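Local atomic coordinates of alpha-1,2-mannosidase (Bacteroides thetaiotaomicron, PDB entry 2WW2), a protein that probably hydrolyses alpha-mannosides with inversion of configuration, as a calcium-dependent glycoside hydrolase of family GH92. Residues V8-L14 against E105-Y110; N27-A33 against Y292-F297. All coordinates share one frame. Residues are numbered along the deposited sequence.

Contact 1 of 2, residues V8-L14 against E105-Y110. With NA (sodium ion), chain E.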
loop_
_atom_site.group_PDB
_atom_site.type_symbol
_atom_site.label_atom_id
_atom_site.label_comp_id
_atom_site.label_asym_id
_atom_site.label_seq_id
_atom_site.Cartn_x
_atom_site.Cartn_y
_atom_site.Cartn_z
ATOM N N VAL A 8 -6.243 -38.597 -14.828
ATOM C CA VAL A 8 -4.821 -38.344 -14.488
ATOM C C VAL A 8 -4.143 -37.513 -15.581
ATOM O O VAL A 8 -3.169 -36.823 -15.313
ATOM C CB VAL A 8 -4.028 -39.659 -14.206
ATOM C CG1 VAL A 8 -3.750 -40.390 -15.521
ATOM C CG2 VAL A 8 -2.718 -39.368 -13.472
ATOM N N ASP A 9 -4.675 -37.555 -16.805
ATOM C CA ASP A 9 -4.133 -36.751 -17.919
ATOM C C ASP A 9 -4.289 -35.244 -17.675
ATOM O O ASP A 9 -3.596 -34.429 -18.294
ATOM C CB ASP A 9 -4.802 -37.115 -19.263
ATOM C CG ASP A 9 -4.497 -38.538 -19.700
ATOM O OD1 ASP A 9 -3.384 -39.008 -19.407
ATOM O OD2 ASP A 9 -5.358 -39.181 -20.344
ATOM N N TYR A 10 -5.199 -34.870 -16.786
ATOM C CA TYR A 10 -5.386 -33.461 -16.455
ATOM C C TYR A 10 -4.375 -32.960 -15.408
ATOM O O TYR A 10 -4.243 -31.752 -15.186
ATOM C CB TYR A 10 -6.810 -33.225 -15.951
ATOM C CG TYR A 10 -7.844 -33.370 -17.043
ATOM C CD1 TYR A 10 -7.863 -32.481 -18.134
ATOM C CD2 TYR A 10 -8.796 -34.369 -16.990
ATOM C CE1 TYR A 10 -8.820 -32.595 -19.148
ATOM C CE2 TYR A 10 -9.759 -34.504 -18.025
ATOM C CZ TYR A 10 -9.749 -33.605 -19.083
ATOM O OH TYR A 10 -10.674 -33.713 -20.091
ATOM N N VAL A 11 -3.649 -33.877 -14.772
ATOM C CA VAL A 11 -2.815 -33.492 -13.630
ATOM C C VAL A 11 -1.500 -32.853 -14.071
ATOM O O VAL A 11 -0.757 -33.451 -14.844
ATOM C CB VAL A 11 -2.503 -34.688 -12.704
ATOM C CG1 VAL A 11 -1.506 -34.286 -11.588
ATOM C CG2 VAL A 11 -3.798 -35.232 -12.100
ATOM N N ASN A 12 -1.202 -31.666 -13.535
ATOM C CA ASN A 12 0.101 -31.038 -13.737
ATOM C C ASN A 12 0.814 -30.949 -12.402
ATOM O O ASN A 12 0.476 -30.089 -11.592
ATOM C CB ASN A 12 -0.060 -29.623 -14.308
ATOM C CG ASN A 12 1.280 -28.924 -14.487
ATOM O OD1 ASN A 12 2.337 -29.570 -14.435
ATOM N ND2 ASN A 12 1.249 -27.628 -14.711
ATOM N N PRO A 13 1.792 -31.841 -12.156
ATOM C CA PRO A 13 2.520 -31.854 -10.878
ATOM C C PRO A 13 3.375 -30.600 -10.715
ATOM O O PRO A 13 3.871 -30.327 -9.627
ATOM C CB PRO A 13 3.418 -33.086 -10.989
ATOM C CG PRO A 13 2.758 -33.969 -12.048
ATOM C CD PRO A 13 2.220 -32.933 -13.041
ATOM N N LEU A 14 3.548 -29.838 -11.792
ATOM C CA LEU A 14 4.270 -28.561 -11.683
ATOM C C LEU A 14 3.369 -27.352 -11.438
ATOM O O LEU A 14 3.855 -26.211 -11.406
ATOM C CB LEU A 14 5.075 -28.319 -12.945
ATOM C CG LEU A 14 6.258 -29.259 -13.085
ATOM C CD1 LEU A 14 6.899 -29.120 -14.467
ATOM C CD2 LEU A 14 7.275 -28.990 -11.965
ATOM N N GLU A 105 11.036 -32.064 -20.910
ATOM C CA GLU A 105 10.655 -32.580 -19.603
ATOM C C GLU A 105 9.146 -32.831 -19.579
ATOM O O GLU A 105 8.366 -31.999 -20.020
ATOM C CB GLU A 105 11.005 -31.548 -18.532
ATOM C CG GLU A 105 10.529 -31.895 -17.120
ATOM C CD GLU A 105 10.605 -30.703 -16.172
ATOM O OE1 GLU A 105 10.084 -29.616 -16.536
ATOM O OE2 GLU A 105 11.192 -30.844 -15.076
ATOM N N LYS A 106 8.738 -33.976 -19.058
ATOM C CA LYS A 106 7.344 -34.341 -19.057
ATOM C C LYS A 106 7.048 -34.926 -17.674
ATOM O O LYS A 106 7.345 -36.088 -17.407
ATOM C CB LYS A 106 7.144 -35.392 -20.127
ATOM C CG LYS A 106 5.854 -35.349 -20.821
ATOM C CD LYS A 106 4.823 -35.818 -19.871
ATOM N N ALA A 107 6.471 -34.098 -16.810
ATOM C CA ALA A 107 6.164 -34.474 -15.439
ATOM C C ALA A 107 4.691 -34.864 -15.293
ATOM O O ALA A 107 3.806 -34.063 -15.620
ATOM C CB ALA A 107 6.489 -33.289 -14.491
ATOM N N THR A 108 4.434 -36.088 -14.823
ATOM C CA THR A 108 3.080 -36.577 -14.526
ATOM C C THR A 108 3.201 -37.336 -13.211
ATOM O O THR A 108 4.320 -37.613 -12.766
ATOM C CB THR A 108 2.546 -37.569 -15.588
ATOM O OG1 THR A 108 3.197 -38.839 -15.456
ATOM C CG2 THR A 108 2.752 -37.049 -16.998
ATOM N N PRO A 109 2.062 -37.648 -12.563
ATOM C CA PRO A 109 2.124 -38.355 -11.281
ATOM C C PRO A 109 2.655 -39.776 -11.415
ATOM O O PRO A 109 3.149 -40.327 -10.435
ATOM C CB PRO A 109 0.650 -38.414 -10.836
ATOM C CG PRO A 109 0.007 -37.251 -11.538
ATOM C CD PRO A 109 0.707 -37.153 -12.865
ATOM N N TYR A 110 2.504 -40.376 -12.605
ATOM C CA TYR A 110 2.787 -41.790 -12.803
ATOM C C TYR A 110 4.115 -42.014 -13.543
ATOM O O TYR A 110 4.522 -43.146 -13.743
ATOM C CB TYR A 110 1.629 -42.461 -13.586
ATOM C CG TYR A 110 1.389 -41.815 -14.925
ATOM C CD1 TYR A 110 2.104 -42.222 -16.054
ATOM C CD2 TYR A 110 0.460 -40.786 -15.070
ATOM C CE1 TYR A 110 1.896 -41.608 -17.291
ATOM C CE2 TYR A 110 0.256 -40.170 -16.289
ATOM C CZ TYR A 110 0.962 -40.587 -17.398
ATOM O OH TYR A 110 0.751 -39.948 -18.617
HETATM NA NA NA E . 7.887 -29.802 -20.516
HETATM O O HOH W 1 -0.971 -38.265 -18.835
HETATM O O HOH W 2 7.907 -29.446 -18.129
HETATM O O HOH W 3 5.503 -30.339 -20.345
HETATM O O HOH W 4 7.675 -30.355 -22.830
HETATM O O HOH W 5 7.295 -27.355 -20.586
#
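The N-terminal segment 8-14 lies as a loop against the C-terminal part of strand 98-108 and the turn that follows it, a strand of the large antiparallel sheet in the beta-rich N-terminal domain of this GH92 enzyme. The direct contacts between the two segments are mostly apolar. Val11 brings CG1 to 3.3 Å from CG of Pro109, and Val8, with chi1 in p, sets one methyl, CG2, against both neighbours: 3.8 Å from CD2 at the edge of the Tyr110 ring and 4.0 Å from Pro109 CG. Chi1 of Tyr110 is p, and its hydroxyl ends near Asp9: water 1 joins the two, 2.6 Å from Asp9 OD1 and 2.4 Å from Tyr110 OH. Asp9 also forms a salt bridge with Arg264 of helix 256-271 and accepts from the backbone N of Glu6. Asn12 points its CA-to-CB bond away from the strand and closes an Asx turn, Leu14 N to Asn12 OD1 at 2.9 Å, while Pro13 CD rests 3.2 Å from Ala107 O. The mt rotamer of Leu14 lays CD1 on Ala107 CB at 4.2 Å. Beyond it, Glu105 binds sodium through its backbone, with His102 O as the other protein ligand: Glu105 O lies 2.3 Å from the ion NA.

Contact 2 of 2, residues N27-A33 against Y292-F297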
loop_
_atom_site.group_PDB
_atom_site.type_symbol
_atom_site.label_atom_id
_atom_site.label_comp_id
_atom_site.label_asym_id
_atom_site.label_seq_id
_atom_site.Cartn_x
_atom_site.Cartn_y
_atom_site.Cartn_z
ATOM N N ASN A 27 5.616 -26.855 -0.791
ATOM C CA ASN A 27 6.506 -27.625 -1.660
ATOM C C ASN A 27 6.382 -27.214 -3.123
ATOM O O ASN A 27 5.351 -26.743 -3.559
ATOM C CB ASN A 27 6.179 -29.123 -1.571
ATOM C CG ASN A 27 7.046 -29.867 -0.558
ATOM O OD1 ASN A 27 8.173 -29.447 -0.215
ATOM N ND2 ASN A 27 6.526 -30.993 -0.087
ATOM N N THR A 28 7.424 -27.444 -3.903
ATOM C CA THR A 28 7.354 -27.096 -5.316
ATOM C C THR A 28 7.798 -28.234 -6.212
ATOM O O THR A 28 8.063 -27.999 -7.393
ATOM C CB THR A 28 8.214 -25.844 -5.657
ATOM O OG1 THR A 28 9.596 -26.133 -5.413
ATOM C CG2 THR A 28 7.790 -24.605 -4.817
ATOM N N TYR A 29 7.861 -29.464 -5.697
ATOM C CA TYR A 29 8.430 -30.539 -6.530
ATOM C C TYR A 29 7.395 -31.433 -7.215
ATOM O O TYR A 29 6.351 -31.733 -6.653
ATOM C CB TYR A 29 9.482 -31.378 -5.776
ATOM C CG TYR A 29 8.995 -32.227 -4.604
ATOM C CD1 TYR A 29 8.530 -33.529 -4.798
ATOM C CD2 TYR A 29 9.031 -31.730 -3.305
ATOM C CE1 TYR A 29 8.129 -34.334 -3.710
ATOM C CE2 TYR A 29 8.632 -32.512 -2.210
ATOM C CZ TYR A 29 8.185 -33.809 -2.424
ATOM O OH TYR A 29 7.786 -34.593 -1.356
ATOM N N PRO A 30 7.709 -31.877 -8.442
ATOM C CA PRO A 30 6.739 -32.669 -9.215
ATOM C C PRO A 30 6.740 -34.144 -8.782
ATOM O O PRO A 30 7.343 -34.988 -9.430
ATOM C CB PRO A 30 7.229 -32.518 -10.658
ATOM C CG PRO A 30 8.756 -32.326 -10.501
ATOM C CD PRO A 30 8.936 -31.562 -9.196
ATOM N N ALA A 31 6.081 -34.443 -7.670
ATOM C CA ALA A 31 6.152 -35.766 -7.053
ATOM C C ALA A 31 5.647 -36.893 -7.967
ATOM O O ALA A 31 4.508 -36.867 -8.471
ATOM C CB ALA A 31 5.375 -35.763 -5.754
ATOM N N VAL A 32 6.503 -37.884 -8.162
ATOM C CA VAL A 32 6.126 -39.128 -8.828
ATOM C C VAL A 32 5.770 -40.130 -7.723
ATOM O O VAL A 32 6.586 -40.425 -6.829
ATOM C CB VAL A 32 7.283 -39.659 -9.665
ATOM C CG1 VAL A 32 6.915 -41.018 -10.318
ATOM C CG2 VAL A 32 7.661 -38.628 -10.733
ATOM N N ALA A 33 4.537 -40.632 -7.742
ATOM C CA ALA A 33 4.067 -41.401 -6.595
ATOM C C ALA A 33 2.808 -42.176 -6.947
ATOM O O ALA A 33 2.293 -42.056 -8.051
ATOM C CB ALA A 33 3.746 -40.438 -5.413
ATOM N N TYR A 292 -4.933 -34.293 -7.093
ATOM C CA TYR A 292 -3.682 -35.066 -6.998
ATOM C C TYR A 292 -2.847 -34.618 -5.805
ATOM O O TYR A 292 -2.377 -35.450 -5.013
ATOM C CB TYR A 292 -2.889 -34.919 -8.309
ATOM C CG TYR A 292 -1.387 -34.886 -8.183
ATOM C CD1 TYR A 292 -0.649 -36.070 -8.119
ATOM C CD2 TYR A 292 -0.692 -33.674 -8.191
ATOM C CE1 TYR A 292 0.754 -36.049 -8.029
ATOM C CE2 TYR A 292 0.712 -33.642 -8.105
ATOM C CZ TYR A 292 1.420 -34.836 -8.036
ATOM O OH TYR A 292 2.795 -34.809 -7.945
ATOM N N ARG A 293 -2.692 -33.304 -5.659
ATOM C CA ARG A 293 -1.877 -32.750 -4.586
ATOM C C ARG A 293 -2.476 -33.165 -3.250
ATOM O O ARG A 293 -1.768 -33.448 -2.287
ATOM C CB ARG A 293 -1.789 -31.212 -4.716
ATOM C CG ARG A 293 -0.724 -30.549 -3.848
ATOM C CD ARG A 293 -0.640 -29.018 -4.057
ATOM N NE ARG A 293 0.342 -28.404 -3.159
ATOM C CZ ARG A 293 1.385 -27.676 -3.560
ATOM N NH1 ARG A 293 2.217 -27.162 -2.664
ATOM N NH2 ARG A 293 1.592 -27.443 -4.857
ATOM N N THR A 294 -3.802 -33.238 -3.199
ATOM C CA THR A 294 -4.478 -33.552 -1.955
ATOM C C THR A 294 -4.339 -35.030 -1.547
ATOM O O THR A 294 -4.415 -35.363 -0.359
ATOM C CB THR A 294 -5.976 -33.192 -2.060
ATOM O OG1 THR A 294 -6.109 -31.790 -2.357
ATOM C CG2 THR A 294 -6.689 -33.526 -0.783
ATOM N N LEU A 295 -4.131 -35.922 -2.512
ATOM C CA LEU A 295 -4.016 -37.351 -2.203
ATOM C C LEU A 295 -2.584 -37.846 -1.890
ATOM O O LEU A 295 -2.353 -39.051 -1.785
ATOM C CB LEU A 295 -4.567 -38.193 -3.358
ATOM C CG LEU A 295 -6.007 -37.894 -3.809
ATOM C CD1 LEU A 295 -6.466 -38.990 -4.761
ATOM C CD2 LEU A 295 -6.962 -37.778 -2.604
ATOM N N LEU A 296 -1.635 -36.930 -1.799
ATOM C CA LEU A 296 -0.247 -37.298 -1.505
ATOM C C LEU A 296 0.035 -37.509 -0.016
ATOM O O LEU A 296 0.707 -38.479 0.354
ATOM C CB LEU A 296 0.712 -36.249 -2.070
ATOM C CG LEU A 296 0.768 -36.146 -3.603
ATOM C CD1 LEU A 296 1.634 -34.942 -4.021
ATOM C CD2 LEU A 296 1.255 -37.450 -4.257
ATOM N N PHE A 297 -0.453 -36.603 0.836
ATOM C CA PHE A 297 -0.115 -36.616 2.282
ATOM C C PHE A 297 -1.391 -36.741 3.112
ATOM O O PHE A 297 -2.464 -36.375 2.646
ATOM C CB PHE A 297 0.568 -35.297 2.698
ATOM C CG PHE A 297 1.839 -34.984 1.948
ATOM C CD1 PHE A 297 3.074 -35.364 2.473
ATOM C CD2 PHE A 297 1.804 -34.279 0.757
ATOM C CE1 PHE A 297 4.262 -35.058 1.813
ATOM C CE2 PHE A 297 2.990 -33.966 0.067
ATOM C CZ PHE A 297 4.219 -34.360 0.595
#
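Residues 27-33 run as an irregular, largely extended strip with an inverse gamma turn centred on Pro30, and face the C-terminal end of helix 281-294, where Leu295 is the first residue to leave helical angles. The backbones come closest at Ala33 and Leu296, whose CA atoms are 7.8 Å apart. Two side chains from the helix bond to the strip's carbonyls: Tyr292 OH donates to Ala31 O at 2.7 Å, and Arg293, fully extended from chi1 to chi3, donates from NH1 to Asn27 O at 3.3 Å. Leu296 adds apolar contacts, CD1 4.2 Å from Ala31 CB and CD2 4.1 Å from Ala33 CB. Phe297 CZ approaches Asn27 ND2 and Tyr29 OH, each at 4.1 Å; both polar groups bond to Gln69 O. A buried interdomain junction of the GH92 fold results, joining a loop of the N-terminal domain to the end of helix 281-294, in the region assigned to the GH92 catalytic family.

How the contacts relate
From the N terminus the chain passes through 8-14 and then 27-33 before entering strand 40-44. Contact 1 closes the first loop when strand 98-108 brings 105-110 back to 8-14; contact 2 closes much later, when helix 281-294 delivers 292-297 to 27-33. The two closures cross, since 27-33 lies inside the loop of contact 1 and its partner outside. Their centres are 10 Å apart and they touch directly: Pro109 O and Ala33 N, 3.0 Å apart, probably form a hydrogen bond, and Tyr292 packs its CG 3.5 Å from Val11 CG1 and its CE1 3.7 Å from Pro109 CB. Tyr292 thus links the N-terminal loops, the turn at Pro109 after strand 98-108 and helix 281-294.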